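Local atomic coordinates of DNA repair protein rhp9/CRB2 (Schizosaccharomyces pombe, PDB entry 2FHD), a protein that probably recognises methylated histone H4 through its tandem tudor domains and so takes part in DNA repair. Residues N10-F15 against Y24-V29; D68-T73 against S120-A125; A14-Y19 against V44-A49. All blocks are in the same frame, centred on the assembly; numbering follows the deposited sequence.

Interaction 1: residues N10-F15 against Y24-V29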
loop_
_atom_site.group_PDB
_atom_site.type_symbol
_atom_site.label_atom_id
_atom_site.label_comp_id
_atom_site.label_asym_id
_atom_site.label_seq_id
_atom_site.Cartn_x
_atom_site.Cartn_y
_atom_site.Cartn_z
ATOM N N ASN A 10 -6.725 -12.822 -14.614
ATOM C CA ASN A 10 -5.809 -12.812 -13.462
ATOM C C ASN A 10 -6.305 -13.403 -12.110
ATOM O O ASN A 10 -5.532 -13.443 -11.137
ATOM C CB ASN A 10 -5.309 -11.410 -13.153
ATOM C CG ASN A 10 -4.423 -10.874 -14.256
ATOM O OD1 ASN A 10 -4.796 -10.947 -15.419
ATOM N ND2 ASN A 10 -3.221 -10.364 -13.898
ATOM N N ARG A 11 -7.550 -13.861 -12.055
ATOM C CA ARG A 11 -8.020 -14.524 -10.841
ATOM C C ARG A 11 -7.355 -15.883 -10.593
ATOM O O ARG A 11 -7.335 -16.765 -11.473
ATOM C CB ARG A 11 -9.552 -14.645 -10.868
ATOM C CG ARG A 11 -10.287 -13.288 -10.946
ATOM C CD ARG A 11 -10.113 -12.485 -9.634
ATOM N NE ARG A 11 -10.913 -13.043 -8.568
ATOM C CZ ARG A 11 -10.770 -12.700 -7.299
ATOM N NH1 ARG A 11 -9.816 -11.864 -6.992
ATOM N NH2 ARG A 11 -11.558 -13.207 -6.337
ATOM N N VAL A 12 -6.868 -16.047 -9.364
ATOM C CA VAL A 12 -6.144 -17.241 -8.931
ATOM C C VAL A 12 -6.730 -17.728 -7.610
ATOM O O VAL A 12 -7.538 -17.010 -6.985
ATOM C CB VAL A 12 -4.551 -17.001 -8.813
ATOM C CG1 VAL A 12 -3.976 -16.751 -10.252
ATOM C CG2 VAL A 12 -4.168 -15.763 -7.879
ATOM N N LEU A 13 -6.324 -18.931 -7.229
ATOM C CA LEU A 13 -6.416 -19.444 -5.902
ATOM C C LEU A 13 -4.952 -19.443 -5.404
ATOM O O LEU A 13 -4.062 -20.055 -6.015
ATOM C CB LEU A 13 -7.024 -20.860 -5.926
ATOM C CG LEU A 13 -8.544 -20.908 -6.226
ATOM C CD1 LEU A 13 -9.021 -22.307 -6.707
ATOM C CD2 LEU A 13 -9.432 -20.468 -5.000
ATOM N N ALA A 14 -4.683 -18.710 -4.337
ATOM C CA ALA A 14 -3.345 -18.486 -3.938
ATOM C C ALA A 14 -3.266 -19.014 -2.505
ATOM O O ALA A 14 -4.229 -18.908 -1.732
ATOM C CB ALA A 14 -3.028 -16.982 -4.044
ATOM N N PHE A 15 -2.118 -19.589 -2.142
ATOM C CA PHE A 15 -1.921 -20.107 -0.786
ATOM C C PHE A 15 -1.772 -18.962 0.191
ATOM O O PHE A 15 -0.872 -18.141 0.017
ATOM C CB PHE A 15 -0.649 -20.924 -0.744
ATOM C CG PHE A 15 -0.285 -21.449 0.628
ATOM C CD1 PHE A 15 -1.010 -22.478 1.217
ATOM C CD2 PHE A 15 0.822 -20.923 1.328
ATOM C CE1 PHE A 15 -0.648 -22.999 2.501
ATOM C CE2 PHE A 15 1.183 -21.429 2.636
ATOM C CZ PHE A 15 0.483 -22.496 3.190
ATOM N N TYR A 24 -7.036 -19.338 -1.159
ATOM C CA TYR A 24 -8.199 -18.475 -1.304
ATOM C C TYR A 24 -8.211 -17.804 -2.665
ATOM O O TYR A 24 -7.143 -17.681 -3.296
ATOM C CB TYR A 24 -8.213 -17.383 -0.229
ATOM C CG TYR A 24 -8.466 -17.858 1.171
ATOM C CD1 TYR A 24 -9.737 -18.040 1.664
ATOM C CD2 TYR A 24 -7.410 -18.098 2.031
ATOM C CE1 TYR A 24 -9.943 -18.507 3.001
ATOM C CE2 TYR A 24 -7.584 -18.512 3.313
ATOM C CZ TYR A 24 -8.843 -18.728 3.811
ATOM O OH TYR A 24 -8.952 -19.133 5.166
ATOM N N PRO A 25 -9.383 -17.279 -3.085
ATOM C CA PRO A 25 -9.476 -16.424 -4.316
ATOM C C PRO A 25 -8.583 -15.152 -4.212
ATOM O O PRO A 25 -8.563 -14.479 -3.188
ATOM C CB PRO A 25 -10.984 -16.070 -4.382
ATOM C CG PRO A 25 -11.693 -17.210 -3.638
ATOM C CD PRO A 25 -10.718 -17.455 -2.453
ATOM N N ALA A 26 -7.854 -14.808 -5.269
ATOM C CA ALA A 26 -7.039 -13.617 -5.201
ATOM C C ALA A 26 -6.933 -13.173 -6.652
ATOM O O ALA A 26 -7.372 -13.895 -7.579
ATOM C CB ALA A 26 -5.722 -13.990 -4.662
ATOM N N THR A 27 -6.341 -12.006 -6.855
ATOM C CA THR A 27 -5.921 -11.510 -8.153
ATOM C C THR A 27 -4.385 -11.551 -8.279
ATOM O O THR A 27 -3.647 -11.095 -7.388
ATOM C CB THR A 27 -6.435 -10.090 -8.233
ATOM O OG1 THR A 27 -7.870 -10.152 -8.146
ATOM C CG2 THR A 27 -6.067 -9.383 -9.573
ATOM N N LEU A 28 -3.895 -12.176 -9.345
ATOM C CA LEU A 28 -2.483 -12.078 -9.733
ATOM C C LEU A 28 -2.163 -10.613 -10.180
ATOM O O LEU A 28 -2.715 -10.112 -11.174
ATOM C CB LEU A 28 -2.149 -13.078 -10.860
ATOM C CG LEU A 28 -0.696 -13.152 -11.392
ATOM C CD1 LEU A 28 0.284 -13.141 -10.238
ATOM C CD2 LEU A 28 -0.417 -14.318 -12.381
ATOM N N VAL A 29 -1.290 -9.971 -9.419
ATOM C CA VAL A 29 -1.027 -8.568 -9.535
ATOM C C VAL A 29 0.219 -8.325 -10.443
ATOM O O VAL A 29 0.198 -7.465 -11.346
ATOM C CB VAL A 29 -0.863 -7.919 -8.085
ATOM C CG1 VAL A 29 -0.360 -6.509 -8.209
ATOM C CG2 VAL A 29 -2.139 -7.852 -7.341
#
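R11 reaches across to T27, the two side chains crossing obliquely; NH1 donates a hydrogen bond to T27 OG1 (2.8 Å), bent at 145°, with the hydroxyl oxygen in the guanidinium plane. Bends at chi2 and chi3 (-68° and -74°) curl CD and NE toward the neighbouring strand. A26 O lies over one face of the guanidinium without bonding to it, and NH2 comes to 3.5 Å from P25 CB. The guanidinium has partners beyond the pair as well: NH2 forms a salt bridge with D47, and NE bonds to the carbonyl of V98. N10 makes the other polar crossing, its ND2 donating almost straight to L28 O at 2.8 Å with the acceptor in the amide plane. The two strands form the first antiparallel hairpin of the first tudor domain, an SH3-like barrel; V12 with A26 and A14 with Y24 are hydrogen-bonded pairs within it. Beside R11, L13 lies on the same face of the sheet and rests CD2 against P25 CD at 4.1 Å. On the opposite face the contacts are apolar: V12 CG2 meets A26 CB at 4.0 Å, CG1 of the same valine meets L28 CB, and A14 CB lies 4.1 Å from A26 CB.

Interaction 2: residues D68-T73 against S120-A125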
loop_
_atom_site.group_PDB
_atom_site.type_symbol
_atom_site.label_atom_id
_atom_site.label_comp_id
_atom_site.label_asym_id
_atom_site.label_seq_id
_atom_site.Cartn_x
_atom_site.Cartn_y
_atom_site.Cartn_z
ATOM N N ASP A 68 -13.959 -31.449 -8.263
ATOM C CA ASP A 68 -12.981 -30.818 -7.372
ATOM C C ASP A 68 -13.620 -30.826 -6.012
ATOM O O ASP A 68 -14.846 -30.522 -5.868
ATOM C CB ASP A 68 -12.676 -29.331 -7.716
ATOM C CG ASP A 68 -11.826 -29.142 -8.952
ATOM O OD1 ASP A 68 -11.140 -30.081 -9.457
ATOM O OD2 ASP A 68 -11.832 -27.991 -9.466
ATOM N N VAL A 69 -12.803 -31.117 -5.002
ATOM C CA VAL A 69 -13.216 -31.049 -3.613
ATOM C C VAL A 69 -12.810 -29.665 -3.056
ATOM O O VAL A 69 -11.603 -29.317 -2.991
ATOM C CB VAL A 69 -12.557 -32.259 -2.811
ATOM C CG1 VAL A 69 -12.686 -32.138 -1.318
ATOM C CG2 VAL A 69 -13.167 -33.582 -3.246
ATOM N N VAL A 70 -13.807 -28.909 -2.574
ATOM C CA VAL A 70 -13.608 -27.587 -2.080
ATOM C C VAL A 70 -14.426 -27.329 -0.820
ATOM O O VAL A 70 -15.290 -28.121 -0.457
ATOM C CB VAL A 70 -14.014 -26.575 -3.163
ATOM C CG1 VAL A 70 -13.227 -26.825 -4.430
ATOM C CG2 VAL A 70 -15.552 -26.660 -3.445
ATOM N N GLN A 71 -14.189 -26.208 -0.158
ATOM C CA GLN A 71 -15.112 -25.745 0.883
ATOM C C GLN A 71 -15.698 -24.433 0.491
ATOM O O GLN A 71 -15.304 -23.844 -0.542
ATOM C CB GLN A 71 -14.381 -25.673 2.188
ATOM C CG GLN A 71 -14.089 -27.069 2.566
ATOM C CD GLN A 71 -12.912 -27.252 3.434
ATOM O OE1 GLN A 71 -13.083 -27.356 4.613
ATOM N NE2 GLN A 71 -11.711 -27.356 2.864
ATOM N N SER A 72 -16.696 -23.996 1.253
ATOM C CA SER A 72 -17.288 -22.672 1.042
ATOM C C SER A 72 -17.500 -22.088 2.429
ATOM O O SER A 72 -17.840 -22.775 3.384
ATOM C CB SER A 72 -18.596 -22.745 0.232
ATOM O OG SER A 72 -19.436 -21.643 0.466
ATOM N N THR A 73 -17.123 -20.843 2.517
ATOM C CA THR A 73 -17.393 -19.924 3.602
ATOM C C THR A 73 -18.872 -19.858 4.212
ATOM O O THR A 73 -19.031 -19.519 5.348
ATOM C CB THR A 73 -16.855 -18.560 3.013
ATOM O OG1 THR A 73 -15.604 -18.207 3.618
ATOM C CG2 THR A 73 -17.795 -17.523 3.007
ATOM N N SER A 120 -16.995 -16.556 -5.030
ATOM C CA SER A 120 -16.069 -15.792 -4.130
ATOM C C SER A 120 -15.937 -16.367 -2.712
ATOM O O SER A 120 -14.996 -16.025 -1.963
ATOM C CB SER A 120 -16.531 -14.343 -3.963
ATOM O OG SER A 120 -17.803 -14.250 -3.271
ATOM N N THR A 121 -16.840 -17.286 -2.382
ATOM C CA THR A 121 -16.985 -17.954 -1.059
ATOM C C THR A 121 -16.084 -19.255 -0.994
ATOM O O THR A 121 -15.812 -19.827 0.051
ATOM C CB THR A 121 -18.536 -18.225 -1.014
ATOM O OG1 THR A 121 -19.247 -17.468 -0.019
ATOM C CG2 THR A 121 -18.930 -19.562 -1.239
ATOM N N ILE A 122 -15.591 -19.701 -2.133
ATOM C CA ILE A 122 -14.705 -20.854 -2.179
ATOM C C ILE A 122 -13.406 -20.693 -1.436
ATOM O O ILE A 122 -12.752 -19.640 -1.472
ATOM C CB ILE A 122 -14.420 -21.243 -3.666
ATOM C CG1 ILE A 122 -15.739 -21.632 -4.344
ATOM C CG2 ILE A 122 -13.328 -22.351 -3.843
ATOM C CD1 ILE A 122 -16.459 -22.886 -3.789
ATOM N N TYR A 123 -12.982 -21.771 -0.784
ATOM C CA TYR A 123 -11.603 -21.856 -0.305
ATOM C C TYR A 123 -11.228 -23.305 -0.332
ATOM O O TYR A 123 -12.111 -24.165 -0.427
ATOM C CB TYR A 123 -11.411 -21.228 1.064
ATOM C CG TYR A 123 -12.133 -21.920 2.228
ATOM C CD1 TYR A 123 -11.440 -22.724 3.125
ATOM C CD2 TYR A 123 -13.521 -21.755 2.422
ATOM C CE1 TYR A 123 -12.094 -23.356 4.213
ATOM C CE2 TYR A 123 -14.187 -22.381 3.498
ATOM C CZ TYR A 123 -13.456 -23.165 4.395
ATOM O OH TYR A 123 -14.125 -23.762 5.464
ATOM N N VAL A 124 -9.924 -23.590 -0.350
ATOM C CA VAL A 124 -9.466 -24.928 -0.700
ATOM C C VAL A 124 -8.339 -25.401 0.189
ATOM O O VAL A 124 -7.377 -24.659 0.445
ATOM C CB VAL A 124 -9.083 -25.070 -2.215
ATOM C CG1 VAL A 124 -9.063 -26.567 -2.601
ATOM C CG2 VAL A 124 -10.092 -24.377 -3.090
ATOM N N ALA A 125 -8.471 -26.629 0.686
ATOM C CA ALA A 125 -7.431 -27.198 1.454
ATOM C C ALA A 125 -6.246 -27.496 0.541
ATOM O O ALA A 125 -6.410 -28.051 -0.553
ATOM C CB ALA A 125 -7.903 -28.437 2.131
#
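Q71 lays its CB over one face of the Y123 ring, 3.7 Å from the ring centroid and 21° off the normal, a CH-pi contact displaced toward the rim that carries CZ and CE2. The first torsion of Y123 sets CG between the backbone N and the carbonyl carbon (chi1 66°), the starting point for a ring that lies under Q71 CB. At the edge of the same ring, near its plane, sits the backbone of S72 and T73, with T73 N 3.5 Å from Y123 CE2. On the face of S72 and I122, apolar groups also meet: V70 CG2 and I122 CD1 are 3.9 Å apart, while V70 CG1 approaches V124 CG2 at 4.2 Å.

Backbone bonds fix the register of this short antiparallel pairing. Q71 and Y123 form a hydrogen-bonded pair, in which Q71 N donates to Y123 O at 2.9 Å and Y123 N donates back to Q71 O. T73 N then donates to T121 O at 3.0 Å, extending the pairing into the 3-10 turn that leads to I122. Farther out, the hydroxyl of Y123 bonds to the carbonyl of G76, tying down the far end of the ring, and F22 from the first tudor domain meets the ring edge-to-face.

The pairing brings the last strand of the second tudor domain, 122-123, alongside its first, 69-72, as in an SH3-like barrel. Strand 80-86 flanks 69-72 on its other side, L108 of strand 105-110 touches V70 and S72, and helix 126-129 follows directly from A125, with I129 packed on V124.

Interaction 3: residues A14-Y19 against V44-A49; sequences AFFKGY and VQFDDA
F46 receives the edge of F16 on one face of its ring, in a T-shaped (edge-to-face) pair in the SH3-like barrel of the first tudor domain. The ring centroids are 5.5 Å apart and the planes stand at 87°, close to perpendicular. F16 CD1 makes the approach, 3.9 Å from F46 CE2 and offset toward the rim of the face it covers. An anti first torsion of F16 (chi1 179°) swings CG away from its backbone N, from where the ring edge can meet its partner. Over one face of the F16 ring itself comes the backbone N of G18, offset toward the rim.

A14 meets the same F46 ring. Its methyl carbon CB touches two residues of strand 41-46, lying 3.6 Å from V44 CG1 and 4.0 Å from F46 CZ. V44 and F46 thus reach the same methyl group, and F46 bridges between A14 and F16. No hydrogen bond spans the two segments, which are not neighbours in the sheet: strand 23-32 runs between 11-15 and 41-46, and its A26 also touches F46, as does S52 of strand 51-55. Replacing F46 by an alanine would probably open a gap beside A14 CB and leave the F16 edge without the ring face it packs against. A type I beta turn runs from F46 to A49. A14 O lies at the rim of the F46 ring, near its plane, 3.7 Å from F46 CE1.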
loop_
_atom_site.group_PDB
_atom_site.type_symbol
_atom_site.label_atom_id
_atom_site.label_comp_id
_atom_site.label_asym_id
_atom_site.label_seq_id
_atom_site.Cartn_x
_atom_site.Cartn_y
_atom_site.Cartn_z
ATOM N N ALA A 14 -4.683 -18.710 -4.337
ATOM C CA ALA A 14 -3.345 -18.486 -3.938
ATOM C C ALA A 14 -3.266 -19.014 -2.505
ATOM O O ALA A 14 -4.229 -18.908 -1.732
ATOM C CB ALA A 14 -3.028 -16.982 -4.044
ATOM N N PHE A 15 -2.118 -19.589 -2.142
ATOM C CA PHE A 15 -1.921 -20.107 -0.786
ATOM C C PHE A 15 -1.772 -18.962 0.191
ATOM O O PHE A 15 -0.872 -18.141 0.017
ATOM C CB PHE A 15 -0.649 -20.924 -0.744
ATOM C CG PHE A 15 -0.285 -21.449 0.628
ATOM C CD1 PHE A 15 -1.010 -22.478 1.217
ATOM C CD2 PHE A 15 0.822 -20.923 1.328
ATOM C CE1 PHE A 15 -0.648 -22.999 2.501
ATOM C CE2 PHE A 15 1.183 -21.429 2.636
ATOM C CZ PHE A 15 0.483 -22.496 3.190
ATOM N N PHE A 16 -2.620 -18.924 1.209
ATOM C CA PHE A 16 -2.525 -17.928 2.235
ATOM C C PHE A 16 -1.584 -18.416 3.328
ATOM O O PHE A 16 -1.849 -19.419 4.008
ATOM C CB PHE A 16 -3.912 -17.558 2.772
ATOM C CG PHE A 16 -3.872 -16.538 3.875
ATOM C CD1 PHE A 16 -3.608 -15.198 3.595
ATOM C CD2 PHE A 16 -4.067 -16.924 5.211
ATOM C CE1 PHE A 16 -3.553 -14.223 4.641
ATOM C CE2 PHE A 16 -4.028 -15.971 6.252
ATOM C CZ PHE A 16 -3.761 -14.605 5.950
ATOM N N LYS A 17 -0.480 -17.670 3.460
ATOM C CA LYS A 17 0.738 -18.054 4.194
ATOM C C LYS A 17 0.646 -17.814 5.704
ATOM O O LYS A 17 1.436 -18.408 6.479
ATOM C CB LYS A 17 1.965 -17.350 3.595
ATOM C CG LYS A 17 2.617 -18.128 2.404
ATOM C CD LYS A 17 3.447 -17.321 1.439
ATOM C CE LYS A 17 4.110 -16.188 2.111
ATOM N NZ LYS A 17 5.057 -15.591 1.137
ATOM N N GLY A 18 -0.327 -16.957 6.087
ATOM C CA GLY A 18 -0.781 -16.750 7.465
ATOM C C GLY A 18 -1.592 -17.929 7.980
ATOM O O GLY A 18 -1.632 -18.986 7.332
ATOM N N TYR A 19 -2.272 -17.758 9.122
ATOM C CA TYR A 19 -2.533 -18.943 9.973
ATOM C C TYR A 19 -3.908 -19.482 10.389
ATOM O O TYR A 19 -4.068 -19.906 11.554
ATOM C CB TYR A 19 -1.565 -18.993 11.181
ATOM C CG TYR A 19 -0.395 -19.979 11.021
ATOM C CD1 TYR A 19 0.244 -20.547 12.166
ATOM C CD2 TYR A 19 0.063 -20.357 9.733
ATOM C CE1 TYR A 19 1.318 -21.446 12.023
ATOM C CE2 TYR A 19 1.131 -21.246 9.578
ATOM C CZ TYR A 19 1.753 -21.786 10.716
ATOM O OH TYR A 19 2.795 -22.664 10.524
ATOM N N VAL A 44 0.222 -11.328 -5.324
ATOM C CA VAL A 44 -1.167 -11.702 -5.383
ATOM C C VAL A 44 -1.896 -10.823 -4.350
ATOM O O VAL A 44 -1.329 -10.424 -3.345
ATOM C CB VAL A 44 -1.145 -13.228 -5.095
ATOM C CG1 VAL A 44 -1.657 -13.623 -3.780
ATOM C CG2 VAL A 44 -1.281 -14.144 -6.342
ATOM N N GLN A 45 -3.152 -10.481 -4.653
ATOM C CA GLN A 45 -4.049 -9.740 -3.731
ATOM C C GLN A 45 -5.324 -10.553 -3.319
ATOM O O GLN A 45 -6.092 -10.966 -4.130
ATOM C CB GLN A 45 -4.458 -8.428 -4.385
ATOM C CG GLN A 45 -4.997 -7.442 -3.409
ATOM C CD GLN A 45 -5.290 -6.078 -4.058
ATOM O OE1 GLN A 45 -5.681 -5.966 -5.231
ATOM N NE2 GLN A 45 -5.103 -5.049 -3.284
ATOM N N PHE A 46 -5.540 -10.755 -2.027
ATOM C CA PHE A 46 -6.740 -11.420 -1.546
ATOM C C PHE A 46 -7.931 -10.440 -1.599
ATOM O O PHE A 46 -7.762 -9.239 -1.886
ATOM C CB PHE A 46 -6.418 -11.983 -0.162
ATOM C CG PHE A 46 -5.437 -13.108 -0.236
ATOM C CD1 PHE A 46 -5.844 -14.370 -0.749
ATOM C CD2 PHE A 46 -4.073 -12.898 0.061
ATOM C CE1 PHE A 46 -4.930 -15.429 -0.846
ATOM C CE2 PHE A 46 -3.117 -13.974 -0.047
ATOM C CZ PHE A 46 -3.557 -15.235 -0.488
ATOM N N ASP A 47 -9.110 -10.962 -1.382
ATOM C CA ASP A 47 -10.356 -10.214 -1.633
ATOM C C ASP A 47 -10.580 -9.169 -0.502
ATOM O O ASP A 47 -11.331 -8.218 -0.697
ATOM C CB ASP A 47 -11.569 -11.179 -1.849
ATOM C CG ASP A 47 -11.485 -11.939 -3.215
ATOM O OD1 ASP A 47 -10.648 -11.536 -4.080
ATOM O OD2 ASP A 47 -12.248 -12.935 -3.453
ATOM N N ASP A 48 -9.876 -9.313 0.631
ATOM C CA ASP A 48 -9.845 -8.238 1.634
ATOM C C ASP A 48 -8.740 -7.199 1.337
ATOM O O ASP A 48 -8.437 -6.386 2.191
ATOM C CB ASP A 48 -9.646 -8.764 3.016
ATOM C CG ASP A 48 -8.298 -9.456 3.181
ATOM O OD1 ASP A 48 -7.366 -9.296 2.353
ATOM O OD2 ASP A 48 -8.125 -10.155 4.194
ATOM N N ALA A 49 -8.185 -7.204 0.127
ATOM C CA ALA A 49 -7.066 -6.373 -0.294
ATOM C C ALA A 49 -5.683 -6.647 0.289
ATOM O O ALA A 49 -4.754 -6.009 -0.095
ATOM C CB ALA A 49 -7.416 -4.803 -0.360
#

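In the fold
Interactions 1 and 3 both start from strand 11-15 and belong to the sheet of the first tudor domain, their centres 8 Å apart. Interaction 1 pairs adjacent strands, whereas interaction 3 links strands two apart; a probable hydrogen bond between T27 O and Q45 N joins them. Interaction 2 follows later in the chain, in the second tudor domain, where it pairs the first strand, 69-72, with the last, 122-123. Its centre lies 13 Å from interaction 1 and 14 Å from interaction 3. P25 and Y24 of interaction 1 pack directly on I122 and Y123, so the two tudor domains adjoin here rather than hanging as separate modules.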